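Local atomic coordinates of putative tryptophan halogenase (Xanthomonas campestris pv. campestris, PDB entry 6Y1W), a protein that is probably a flavin-dependent halogenase that uses reduced FAD to halogenate an aromatic substrate. Residues A[163-167]-A[277-282]; A[258-262]-A[492-496]. The contacts are given in a common frame with arbitrary orientation. Residue numbers count along the deposited sequence, not the author numbering.

Contact 1 (A[163-167]-A[277-282]). With BUD ((2S,3S)-butane-2,3-diol), chain L.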
ATOM      1  N   TYR A 163      15.684 -12.330  13.241  1.00 13.86           N
ATOM      2  CA  TYR A 163      16.458 -12.882  14.356  1.00 15.05           C
ATOM      3  C   TYR A 163      15.697 -13.970  15.095  1.00 14.83           C
ATOM      4  O   TYR A 163      14.468 -13.968  15.168  1.00 14.30           O
ATOM      5  CB  TYR A 163      16.782 -11.802  15.401  1.00 13.82           C
ATOM      6  CG  TYR A 163      17.251 -10.487  14.797  1.00 11.87           C
ATOM      7  CD1 TYR A 163      18.531 -10.371  14.305  1.00 12.93           C
ATOM      8  CD2 TYR A 163      16.391  -9.401  14.753  1.00 13.14           C
ATOM      9  CE1 TYR A 163      18.977  -9.159  13.752  1.00 12.49           C
ATOM     10  CE2 TYR A 163      16.807  -8.174  14.195  1.00 14.90           C
ATOM     11  CZ  TYR A 163      18.108  -8.065  13.733  1.00 15.12           C
ATOM     12  OH  TYR A 163      18.462  -6.837  13.204  1.00 15.31           O
ATOM     13  N   HIS A 164      16.461 -14.860  15.719  1.00 12.83           N
ATOM     14  CA  HIS A 164      15.983 -15.655  16.832  1.00 11.98           C
ATOM     15  C   HIS A 164      16.586 -15.032  18.078  1.00 15.03           C
ATOM     16  O   HIS A 164      17.793 -14.790  18.100  1.00 15.68           O
ATOM     17  CB  HIS A 164      16.470 -17.109  16.686  1.00 14.11           C
ATOM     18  CG  HIS A 164      16.071 -17.756  15.384  1.00 13.72           C
ATOM     19  ND1 HIS A 164      16.991 -18.060  14.393  1.00 15.82           N
ATOM     20  CD2 HIS A 164      14.851 -18.112  14.888  1.00 15.56           C
ATOM     21  CE1 HIS A 164      16.365 -18.628  13.371  1.00 21.17           C
ATOM     22  NE2 HIS A 164      15.066 -18.657  13.641  1.00 15.65           N
ATOM     23  N   LEU A 165      15.772 -14.768  19.111  1.00 13.68           N
ATOM     24  CA  LEU A 165      16.323 -14.047  20.249  1.00 12.99           C
ATOM     25  C   LEU A 165      15.752 -14.572  21.558  1.00 15.24           C
ATOM     26  O   LEU A 165      14.732 -15.261  21.595  1.00 13.92           O
ATOM     27  CB  LEU A 165      16.083 -12.520  20.145  1.00 13.46           C
ATOM     28  CG  LEU A 165      14.629 -12.048  19.942  1.00 11.23           C
ATOM     29  CD1 LEU A 165      13.838 -12.119  21.246  1.00 14.27           C
ATOM     30  CD2 LEU A 165      14.575 -10.614  19.380  1.00 15.31           C
ATOM     31  N   ASP A 166      16.455 -14.256  22.644  1.00 12.76           N
ATOM     32  CA  ASP A 166      15.928 -14.522  23.987  1.00 13.27           C
ATOM     33  C   ASP A 166      15.063 -13.331  24.366  1.00 14.01           C
ATOM     34  O   ASP A 166      15.562 -12.209  24.481  1.00 15.34           O
ATOM     35  CB  ASP A 166      17.078 -14.710  24.991  1.00 13.28           C
ATOM     36  CG  ASP A 166      16.563 -15.076  26.392  1.00 18.06           C
ATOM     37  OD1 ASP A 166      15.801 -14.278  26.975  1.00 16.53           O
ATOM     38  OD2 ASP A 166      16.894 -16.167  26.933  1.00 19.41           O
ATOM     39  N   ALA A 167      13.740 -13.544  24.495  1.00 13.39           N
ATOM     40  CA  ALA A 167      12.830 -12.416  24.724  1.00 13.54           C
ATOM     41  C   ALA A 167      13.027 -11.756  26.077  1.00 14.62           C
ATOM     42  O   ALA A 167      12.871 -10.534  26.196  1.00 15.19           O
ATOM     43  CB  ALA A 167      11.372 -12.876  24.597  1.00 15.50           C
ATOM     44  N   ILE A 277      13.749 -23.341  17.622  1.00 14.40           N
ATOM     45  CA  ILE A 277      14.318 -22.023  17.382  1.00 11.30           C
ATOM     46  C   ILE A 277      15.748 -21.994  17.913  1.00 15.02           C
ATOM     47  O   ILE A 277      15.958 -22.198  19.109  1.00 17.72           O
ATOM     48  CB  ILE A 277      13.467 -20.950  18.085  1.00 15.75           C
ATOM     49  CG1 ILE A 277      12.129 -20.770  17.343  1.00 15.32           C
ATOM     50  CG2 ILE A 277      14.223 -19.613  18.235  1.00 18.69           C
ATOM     51  CD1 ILE A 277      11.137 -19.953  18.207  1.00 19.90           C
ATOM     52  N   PRO A 278      16.774 -21.764  17.066  1.00 15.01           N
ATOM     53  CA  PRO A 278      18.153 -21.804  17.562  1.00 15.00           C
ATOM     54  C   PRO A 278      18.607 -20.481  18.148  1.00 14.98           C
ATOM     55  O   PRO A 278      18.507 -19.439  17.484  1.00 15.96           O
ATOM     56  CB  PRO A 278      18.964 -22.139  16.299  1.00 16.13           C
ATOM     57  CG  PRO A 278      18.223 -21.377  15.210  1.00 15.90           C
ATOM     58  CD  PRO A 278      16.734 -21.605  15.591  1.00 15.14           C
ATOM     59  N   LEU A 279      19.157 -20.516  19.371  1.00 15.74           N
ATOM     60  CA  LEU A 279      19.877 -19.391  19.960  1.00 13.47           C
ATOM     61  C   LEU A 279      21.371 -19.723  19.951  1.00 13.61           C
ATOM     62  O   LEU A 279      21.782 -20.801  19.496  1.00 14.26           O
ATOM     63  CB  LEU A 279      19.358 -19.099  21.372  1.00 15.67           C
ATOM     64  CG  LEU A 279      17.876 -18.695  21.375  1.00 18.33           C
ATOM     65  CD1 LEU A 279      17.433 -18.458  22.825  1.00 18.55           C
ATOM     66  CD2 LEU A 279      17.601 -17.458  20.520  1.00 16.67           C
ATOM     67  N   GLN A 280      22.202 -18.788  20.421  1.00 14.87           N
ATOM     68  CA  GLN A 280      23.644 -19.027  20.251  1.00 14.44           C
ATOM     69  C   GLN A 280      24.145 -20.209  21.071  1.00 16.29           C
ATOM     70  O   GLN A 280      25.092 -20.893  20.640  1.00 16.58           O
ATOM     71  CB  GLN A 280      24.432 -17.765  20.612  1.00 14.47           C
ATOM     72  CG  GLN A 280      24.350 -16.715  19.495  1.00 15.08           C
ATOM     73  CD  GLN A 280      25.409 -15.605  19.623  1.00 21.16           C
ATOM     74  OE1 GLN A 280      26.558 -15.845  20.047  1.00 19.65           O
ATOM     75  NE2 GLN A 280      25.025 -14.382  19.247  1.00 17.57           N
ATOM     76  N   HIS A 281      23.507 -20.513  22.216  1.00 14.99           N
ATOM     77  CA  HIS A 281      24.022 -21.569  23.086  1.00 16.23           C
ATOM     78  C   HIS A 281      22.949 -22.479  23.614  1.00 18.07           C
ATOM     79  O   HIS A 281      23.198 -23.187  24.602  1.00 18.60           O
ATOM     80  CB  HIS A 281      24.806 -20.981  24.268  1.00 16.60           C
ATOM     81  CG  HIS A 281      25.966 -20.154  23.815  1.00 18.21           C
ATOM     82  ND1 HIS A 281      27.148 -20.710  23.345  1.00 21.46           N
ATOM     83  CD2 HIS A 281      26.124 -18.817  23.755  1.00 16.85           C
ATOM     84  CE1 HIS A 281      27.972 -19.735  22.995  1.00 20.90           C
ATOM     85  NE2 HIS A 281      27.383 -18.579  23.255  1.00 18.84           N
ATOM     86  N   ARG A 282      21.742 -22.432  23.045  1.00 14.79           N
ATOM     87  CA  ARG A 282      20.677 -23.362  23.401  1.00 14.48           C
ATOM     88  C   ARG A 282      19.641 -23.320  22.281  1.00 15.57           C
ATOM     89  O   ARG A 282      19.763 -22.547  21.322  1.00 14.05           O
ATOM     90  CB  ARG A 282      20.064 -23.008  24.759  1.00 15.24           C
ATOM     91  CG  ARG A 282      19.150 -21.805  24.690  1.00 17.26           C
ATOM     92  CD  ARG A 282      18.424 -21.582  26.042  1.00 20.69           C
ATOM     93  NE  ARG A 282      17.207 -20.784  25.886  1.00 21.48           N
ATOM     94  CZ  ARG A 282      17.161 -19.468  26.104  1.00 21.67           C
ATOM     95  NH1 ARG A 282      18.257 -18.830  26.486  1.00 20.99           N
ATOM     96  NH2 ARG A 282      16.012 -18.798  25.948  1.00 22.04           N
TER
HETATM   97  C1  BUD L 610      16.217 -20.196  32.123  0.65 25.53           C
HETATM   98  O1  BUD L 610      18.196 -18.837  32.034  0.65 26.94           O
HETATM   99  C2  BUD L 610      17.671 -20.102  31.680  0.65 23.49           C
HETATM  100  O2  BUD L 610      19.117 -20.320  29.813  0.65 32.70           O
HETATM  101  C3  BUD L 610      17.768 -20.258  30.171  0.65 27.87           C
HETATM  102  C4  BUD L 610      17.144 -21.591  29.775  0.65 21.79           C

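Contact 2 (A[258-262]-A[492-496])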
ATOM      1  N   GLY A 258      24.515 -29.005  17.742  1.00 21.19           N
ATOM      2  CA  GLY A 258      25.227 -28.724  16.512  1.00 26.65           C
ATOM      3  C   GLY A 258      25.171 -27.238  16.250  1.00 22.11           C
ATOM      4  O   GLY A 258      24.638 -26.458  17.048  1.00 20.87           O
ATOM      5  N   ALA A 259      25.737 -26.852  15.117  1.00 20.07           N
ATOM      6  CA  ALA A 259      25.759 -25.458  14.743  1.00 19.36           C
ATOM      7  C   ALA A 259      24.328 -24.949  14.560  1.00 16.49           C
ATOM      8  O   ALA A 259      23.432 -25.692  14.147  1.00 20.85           O
ATOM      9  CB  ALA A 259      26.561 -25.278  13.454  1.00 26.58           C
ATOM     10  N   PRO A 260      24.090 -23.679  14.869  1.00 17.31           N
ATOM     11  CA  PRO A 260      22.724 -23.145  14.752  1.00 15.76           C
ATOM     12  C   PRO A 260      22.304 -23.022  13.292  1.00 17.01           C
ATOM     13  O   PRO A 260      22.993 -22.403  12.481  1.00 16.52           O
ATOM     14  CB  PRO A 260      22.822 -21.768  15.423  1.00 17.78           C
ATOM     15  CG  PRO A 260      24.306 -21.383  15.239  1.00 24.60           C
ATOM     16  CD  PRO A 260      25.040 -22.697  15.409  1.00 26.82           C
ATOM     17  N   VAL A 261      21.131 -23.593  12.970  1.00 15.39           N
ATOM     18  CA  VAL A 261      20.563 -23.395  11.634  1.00 15.25           C
ATOM     19  C   VAL A 261      20.089 -21.954  11.460  1.00 14.25           C
ATOM     20  O   VAL A 261      20.095 -21.153  12.411  1.00 16.68           O
ATOM     21  CB  VAL A 261      19.415 -24.382  11.365  1.00 15.07           C
ATOM     22  CG1 VAL A 261      19.919 -25.871  11.401  1.00 14.16           C
ATOM     23  CG2 VAL A 261      18.212 -24.172  12.342  1.00 17.73           C
ATOM     24  N   THR A 262      19.734 -21.592  10.222  1.00 13.20           N
ATOM     25  CA  THR A 262      19.307 -20.234   9.891  1.00 13.22           C
ATOM     26  C   THR A 262      17.793 -20.121   9.726  1.00 13.51           C
ATOM     27  O   THR A 262      17.312 -19.082   9.262  1.00 13.04           O
ATOM     28  CB  THR A 262      19.971 -19.737   8.606  1.00 13.86           C
ATOM     29  OG1 THR A 262      19.802 -20.716   7.583  1.00 14.19           O
ATOM     30  CG2 THR A 262      21.524 -19.450   8.826  1.00 15.94           C
ATOM     31  N   HIS A 492      26.800 -20.055   9.234  1.00 15.51           N
ATOM     32  CA  HIS A 492      26.144 -19.192  10.228  1.00 15.83           C
ATOM     33  C   HIS A 492      27.005 -19.012  11.477  1.00 17.52           C
ATOM     34  O   HIS A 492      27.150 -17.900  12.001  1.00 18.37           O
ATOM     35  CB  HIS A 492      24.806 -19.840  10.604  1.00 14.48           C
ATOM     36  CG  HIS A 492      23.876 -18.963  11.397  1.00 13.81           C
ATOM     37  ND1 HIS A 492      22.758 -19.480  12.020  1.00 16.55           N
ATOM     38  CD2 HIS A 492      23.851 -17.628  11.615  1.00 12.76           C
ATOM     39  CE1 HIS A 492      22.112 -18.499  12.633  1.00 16.73           C
ATOM     40  NE2 HIS A 492      22.736 -17.362  12.382  1.00 15.34           N
ATOM     41  N   ALA A 493      27.524 -20.110  11.992  1.00 16.76           N
ATOM     42  CA  ALA A 493      28.286 -20.073  13.234  1.00 19.43           C
ATOM     43  C   ALA A 493      29.545 -19.241  13.081  1.00 19.78           C
ATOM     44  O   ALA A 493      29.930 -18.524  14.007  1.00 17.86           O
ATOM     45  CB  ALA A 493      28.661 -21.490  13.665  1.00 20.51           C
ATOM     46  N   GLU A 494      30.201 -19.322  11.916  1.00 21.47           N
ATOM     47  CA  GLU A 494      31.392 -18.507  11.710  1.00 21.62           C
ATOM     48  C   GLU A 494      31.038 -17.028  11.674  1.00 23.05           C
ATOM     49  O   GLU A 494      31.752 -16.189  12.244  1.00 21.21           O
ATOM     50  CB  GLU A 494      32.096 -18.929  10.419  1.00 26.13           C
ATOM     51  CG  GLU A 494      32.963 -20.147  10.630  1.00 54.63           C
ATOM     52  CD  GLU A 494      33.476 -20.729   9.337  1.00 73.05           C
ATOM     53  OE1 GLU A 494      33.676 -21.969   9.294  1.00 51.73           O
ATOM     54  OE2 GLU A 494      33.687 -19.941   8.380  1.00 48.98           O
ATOM     55  N   PHE A 495      29.922 -16.684  11.033  1.00 18.57           N
ATOM     56  CA  PHE A 495      29.532 -15.290  11.001  1.00 17.63           C
ATOM     57  C   PHE A 495      29.177 -14.784  12.398  1.00 17.55           C
ATOM     58  O   PHE A 495      29.597 -13.695  12.789  1.00 17.40           O
ATOM     59  CB  PHE A 495      28.367 -15.083  10.019  1.00 17.21           C
ATOM     60  CG  PHE A 495      28.107 -13.643   9.764  1.00 17.69           C
ATOM     61  CD1 PHE A 495      28.952 -12.914   8.918  1.00 22.30           C
ATOM     62  CD2 PHE A 495      27.084 -12.984  10.418  1.00 16.27           C
ATOM     63  CE1 PHE A 495      28.744 -11.543   8.721  1.00 17.28           C
ATOM     64  CE2 PHE A 495      26.878 -11.627  10.232  1.00 17.90           C
ATOM     65  CZ  PHE A 495      27.709 -10.894   9.378  1.00 17.02           C
ATOM     66  N   LEU A 496      28.419 -15.574  13.172  1.00 19.35           N
ATOM     67  CA  LEU A 496      28.066 -15.158  14.529  1.00 16.09           C
ATOM     68  C   LEU A 496      29.311 -14.910  15.381  1.00 14.74           C
ATOM     69  O   LEU A 496      29.395 -13.920  16.108  1.00 16.28           O
ATOM     70  CB  LEU A 496      27.194 -16.220  15.189  1.00 15.37           C
ATOM     71  CG  LEU A 496      25.819 -16.455  14.525  1.00 13.28           C
ATOM     72  CD1 LEU A 496      25.216 -17.731  15.086  1.00 14.48           C
ATOM     73  CD2 LEU A 496      24.913 -15.240  14.882  1.00 14.93           C
TER

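Contact 1 (A[163-167]-A[277-282])
In the flavin-dependent monooxygenase-like fold expected of a tryptophan halogenase, the middle strand of a small antiparallel sheet, 162-166, packs against the end of strand 272-278 and the hairpin turn that leads from it to strand 283-289 of the larger mixed sheet. His164 has the largest share of the buried surface. CD of Pro278 sits over its ring, 3.7 Å from the centroid and 8° off the normal, a CH-pi contact, while His164 CB lies 3.2 Å from Pro278 O and 3.7 Å from Ile277 CG2. The polar end of the ring is engaged by Thr264 and Thr87, and its side chain also touches that of Lys89, the predicted catalytic lysine. Leu279 CD2 approaches Leu165 N to 3.5 Å and His164 C to 3.6 Å. Asp166, at the N-cap of helix 167-180, caps Leu169 N through OD1 and turns OD2 to the guanidinium edge of Arg282, which also bonds Gln253 and has BUD C4 over one face. This buried salt bridge is forked, Arg282 NH2 and NH1 lying 2.9 and 3.0 Å from Asp166 OD2.

Contact 2 (A[258-262]-A[492-496])
His492, the first residue of helix 492-499, donates from ND1 to Pro260 O at 3.0 Å with an N-H...O angle of 146°. The same ND1 makes a weak second bond to Val261 O, 3.2 Å away, where the angle falls to 122°. Both carbonyl oxygens lie near the plane of the imidazole, so one ring nitrogen is held by two successive peptides of segment 258-262. On the far side of the ring, NE2 receives a hydrogen bond from Phe88 N, which ties the helix start to strand 87-89 as well. Over one face of the imidazole stands the methyl of Thr262: CG2 is 3.7 Å from the ring centroid, 25° off the normal, a CH-pi contact, while the Thr262 hydroxyl is hydrogen-bonded to Ala145 O. Segment 258-262 belongs to the loop joining strands 248-254 and 263-268 of the mixed sheet, and the contact packs this connection against the last helix of the chain. His492, Ala493 and Leu496, spaced one and then three apart, present a single side of the helix to the loop. Pro260 is the main apolar partner, with CG 3.8 Å from Leu496 CD1 and CD 4.2 Å from Ala493 CB. Farther out, at the exposed end, Ala259 CB and Ala493 CB are 4.3 Å apart.

The two contacts adjoin, their centres about 11 Å apart, and both involve the large mixed sheet: contact 1 uses the end of strand 272-278, contact 2 the loop leading into its neighbour 263-268. Pro278 joins them, with CG 3.4 Å from Val261 O and CB 4.0 Å from Pro260 CB. Strand 87-89 is a shared neighbour, touched by the side chains of both His164 and His492. Contact 1 is wholly buried and combines a charged pair with apolar packing; contact 2, farther from the chain's centre, is partly exposed and relies on neutral hydrogen bonds to backbone carbonyls. The two also meet directly where His164 CE1 comes within 4.2 Å of Thr262 C.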